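Side-chain contact in vacuolar protein-sorting-associated protein 25 (Homo sapiens, PDB 3HTU), which forms part of the ESCRT-II complex, which is needed to form multivesicular bodies and to sort endosomal cargo proteins into them for lysosomal degradation: residues E32-E37 and A50-A55. Numbering follows the deposited sequence.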
ATOM      1  N   GLU A  32       0.387  -1.915  -3.559  1.00 25.54           N
ATOM      2  CA  GLU A  32       1.305  -2.967  -3.108  1.00 25.87           C
ATOM      3  C   GLU A  32       0.979  -3.523  -1.732  1.00 26.23           C
ATOM      4  O   GLU A  32       1.349  -4.659  -1.432  1.00 26.53           O
ATOM      5  CB  GLU A  32       2.767  -2.529  -3.183  1.00 26.21           C
ATOM      6  CG  GLU A  32       3.235  -1.678  -2.000  1.00 26.43           C
ATOM      7  CD  GLU A  32       4.661  -1.276  -2.166  1.00 26.95           C
ATOM      8  OE1 GLU A  32       4.927  -0.071  -2.245  1.00 27.81           O
ATOM      9  OE2 GLU A  32       5.514  -2.170  -2.278  1.00 27.10           O
ATOM     10  N   LEU A  33       0.284  -2.744  -0.906  1.00 26.05           N
ATOM     11  CA  LEU A  33      -0.191  -3.247   0.385  1.00 26.72           C
ATOM     12  C   LEU A  33      -1.217  -4.358   0.226  1.00 27.46           C
ATOM     13  O   LEU A  33      -1.259  -5.273   1.044  1.00 27.44           O
ATOM     14  CB  LEU A  33      -0.788  -2.131   1.264  1.00 26.28           C
ATOM     15  CG  LEU A  33       0.210  -1.247   2.033  1.00 26.05           C
ATOM     16  CD1 LEU A  33      -0.506  -0.107   2.790  1.00 26.43           C
ATOM     17  CD2 LEU A  33       1.093  -2.028   3.000  1.00 24.33           C
ATOM     18  N   THR A  34      -2.047  -4.267  -0.806  1.00 28.40           N
ATOM     19  CA  THR A  34      -3.122  -5.248  -0.995  1.00 29.67           C
ATOM     20  C   THR A  34      -2.883  -6.257  -2.126  1.00 31.12           C
ATOM     21  O   THR A  34      -3.464  -7.347  -2.117  1.00 31.53           O
ATOM     22  CB  THR A  34      -4.479  -4.564  -1.199  1.00 29.70           C
ATOM     23  OG1 THR A  34      -4.387  -3.603  -2.266  1.00 28.93           O
ATOM     24  CG2 THR A  34      -4.927  -3.886   0.118  1.00 28.64           C
ATOM     25  N   ASN A  35      -2.052  -5.897  -3.104  1.00 32.41           N
ATOM     26  CA  ASN A  35      -1.809  -6.762  -4.274  1.00 33.75           C
ATOM     27  C   ASN A  35      -0.327  -7.039  -4.544  1.00 34.78           C
ATOM     28  O   ASN A  35       0.018  -7.642  -5.576  1.00 34.65           O
ATOM     29  CB  ASN A  35      -2.425  -6.186  -5.555  1.00 33.54           C
ATOM     30  CG  ASN A  35      -3.881  -5.765  -5.399  1.00 34.09           C
ATOM     31  OD1 ASN A  35      -4.791  -6.500  -5.769  1.00 35.19           O
ATOM     32  ND2 ASN A  35      -4.100  -4.560  -4.903  1.00 32.36           N
ATOM     33  N   GLY A  36       0.546  -6.610  -3.635  1.00 35.55           N
ATOM     34  CA  GLY A  36       1.990  -6.807  -3.804  1.00 37.23           C
ATOM     35  C   GLY A  36       2.438  -8.225  -3.484  1.00 38.18           C
ATOM     36  O   GLY A  36       1.617  -9.078  -3.143  1.00 38.00           O
ATOM     37  N   GLU A  37       3.742  -8.473  -3.605  1.00 39.07           N
ATOM     38  CA  GLU A  37       4.325  -9.785  -3.306  1.00 40.36           C
ATOM     39  C   GLU A  37       4.579  -9.997  -1.817  1.00 40.70           C
ATOM     40  O   GLU A  37       4.313 -11.082  -1.277  1.00 40.19           O
ATOM     41  CB  GLU A  37       5.643  -9.982  -4.064  1.00 40.69           C
ATOM     42  CG  GLU A  37       5.473 -10.545  -5.469  1.00 42.28           C
ATOM     43  CD  GLU A  37       6.340 -11.765  -5.744  1.00 43.68           C
ATOM     44  OE1 GLU A  37       6.314 -12.244  -6.899  1.00 45.29           O
ATOM     45  OE2 GLU A  37       7.036 -12.251  -4.822  1.00 43.31           O
ATOM     46  N   ALA A  50     -11.187   0.994  -0.949  1.00 33.00           N
ATOM     47  CA  ALA A  50     -12.089   1.815  -0.138  1.00 32.50           C
ATOM     48  C   ALA A  50     -11.925   1.546   1.355  1.00 31.92           C
ATOM     49  O   ALA A  50     -11.838   2.477   2.150  1.00 32.05           O
ATOM     50  CB  ALA A  50     -13.534   1.616  -0.567  1.00 32.84           C
ATOM     51  N   THR A  51     -11.872   0.270   1.722  1.00 31.04           N
ATOM     52  CA  THR A  51     -11.749  -0.141   3.111  1.00 29.97           C
ATOM     53  C   THR A  51     -10.314   0.079   3.609  1.00 29.22           C
ATOM     54  O   THR A  51     -10.114   0.447   4.759  1.00 29.47           O
ATOM     55  CB  THR A  51     -12.166  -1.617   3.292  1.00 29.93           C
ATOM     56  OG1 THR A  51     -13.520  -1.802   2.837  1.00 32.22           O
ATOM     57  CG2 THR A  51     -12.076  -2.032   4.759  1.00 30.98           C
ATOM     58  N   LEU A  52      -9.338  -0.144   2.727  1.00 28.14           N
ATOM     59  CA  LEU A  52      -7.933   0.119   2.999  1.00 27.82           C
ATOM     60  C   LEU A  52      -7.700   1.585   3.351  1.00 27.50           C
ATOM     61  O   LEU A  52      -6.963   1.884   4.282  1.00 27.88           O
ATOM     62  CB  LEU A  52      -7.075  -0.263   1.785  1.00 27.47           C
ATOM     63  CG  LEU A  52      -5.592   0.090   1.844  1.00 27.34           C
ATOM     64  CD1 LEU A  52      -4.891  -0.816   2.847  1.00 24.22           C
ATOM     65  CD2 LEU A  52      -4.937   0.006   0.452  1.00 27.38           C
ATOM     66  N   LEU A  53      -8.302   2.495   2.593  1.00 27.18           N
ATOM     67  CA  LEU A  53      -8.202   3.916   2.918  1.00 27.57           C
ATOM     68  C   LEU A  53      -8.787   4.290   4.281  1.00 27.31           C
ATOM     69  O   LEU A  53      -8.218   5.124   4.989  1.00 27.11           O
ATOM     70  CB  LEU A  53      -8.793   4.792   1.820  1.00 26.84           C
ATOM     71  CG  LEU A  53      -7.745   5.208   0.790  1.00 27.39           C
ATOM     72  CD1 LEU A  53      -8.423   5.766  -0.433  1.00 27.38           C
ATOM     73  CD2 LEU A  53      -6.692   6.186   1.373  1.00 22.86           C
ATOM     74  N   ARG A  54      -9.920   3.688   4.645  1.00 27.28           N
ATOM     75  CA  ARG A  54     -10.503   3.919   5.964  1.00 27.30           C
ATOM     76  C   ARG A  54      -9.631   3.323   7.095  1.00 26.57           C
ATOM     77  O   ARG A  54      -9.587   3.864   8.201  1.00 26.05           O
ATOM     78  CB  ARG A  54     -11.946   3.400   6.042  1.00 28.24           C
ATOM     79  CG  ARG A  54     -12.894   3.901   4.928  1.00 31.25           C
ATOM     80  CD  ARG A  54     -13.583   5.240   5.230  1.00 35.27           C
ATOM     81  NE  ARG A  54     -14.748   5.429   4.346  1.00 40.65           N
ATOM     82  CZ  ARG A  54     -15.563   6.486   4.342  1.00 42.24           C
ATOM     83  NH1 ARG A  54     -15.376   7.503   5.184  1.00 44.42           N
ATOM     84  NH2 ARG A  54     -16.581   6.524   3.487  1.00 43.08           N
ATOM     85  N   ALA A  55      -8.960   2.205   6.813  1.00 25.47           N
ATOM     86  CA  ALA A  55      -8.008   1.618   7.747  1.00 25.02           C
ATOM     87  C   ALA A  55      -6.853   2.599   7.959  1.00 23.98           C
ATOM     88  O   ALA A  55      -6.451   2.857   9.095  1.00 24.01           O
ATOM     89  CB  ALA A  55      -7.473   0.298   7.220  1.00 24.62           C
TER
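Thr34 and Leu52 meet through methyl groups, with no flat group between them. The two side chains reach for each other tip to tip. The CG2 methyl of Thr34 sits at the forked end of Leu52, 3.9 Å from Leu52 CD2 and 4.1 Å from Leu52 CD1, so it touches both branches almost equally. The CB of Leu52 already points at helix 30-35; with CG anti to the backbone N (chi1 174°) and beside the carbonyl carbon, both methyls come within reach of Thr34. The backbones stay well apart, with the CA atoms of Thr34 and Leu52 8.2 Å from each other. Leu33 adds a looser apolar touch, its CD1 standing 4.4 Å from Leu52 CD1.

Helices 30-35 and 49-61 are the second and third helices of the winged-helix domain at the protein's C-terminal end. They pack on each other as in the helix-turn-helix part of that fold, although here the connection between them is 13 residues long rather than a tight turn. Ile14 of helix 7-19 also touches Leu52, while Leu33 rests on Val76 and Phe78 of strand 75-78, so Leu33, Thr34 and Leu52 belong to the buried interior between all three helices and the sheet. Leu47, in the loop before helix 49-61, touches both Thr34 and Leu52.

Thr34 divides its two branches. Its chi1 of 53° puts OG1 between the backbone N and the carbonyl carbon, where it makes a weak hydrogen bond to the carbonyl of Tyr31 within its own helix, and sets CG2 anti to the carbonyl carbon, from where it reaches Leu52.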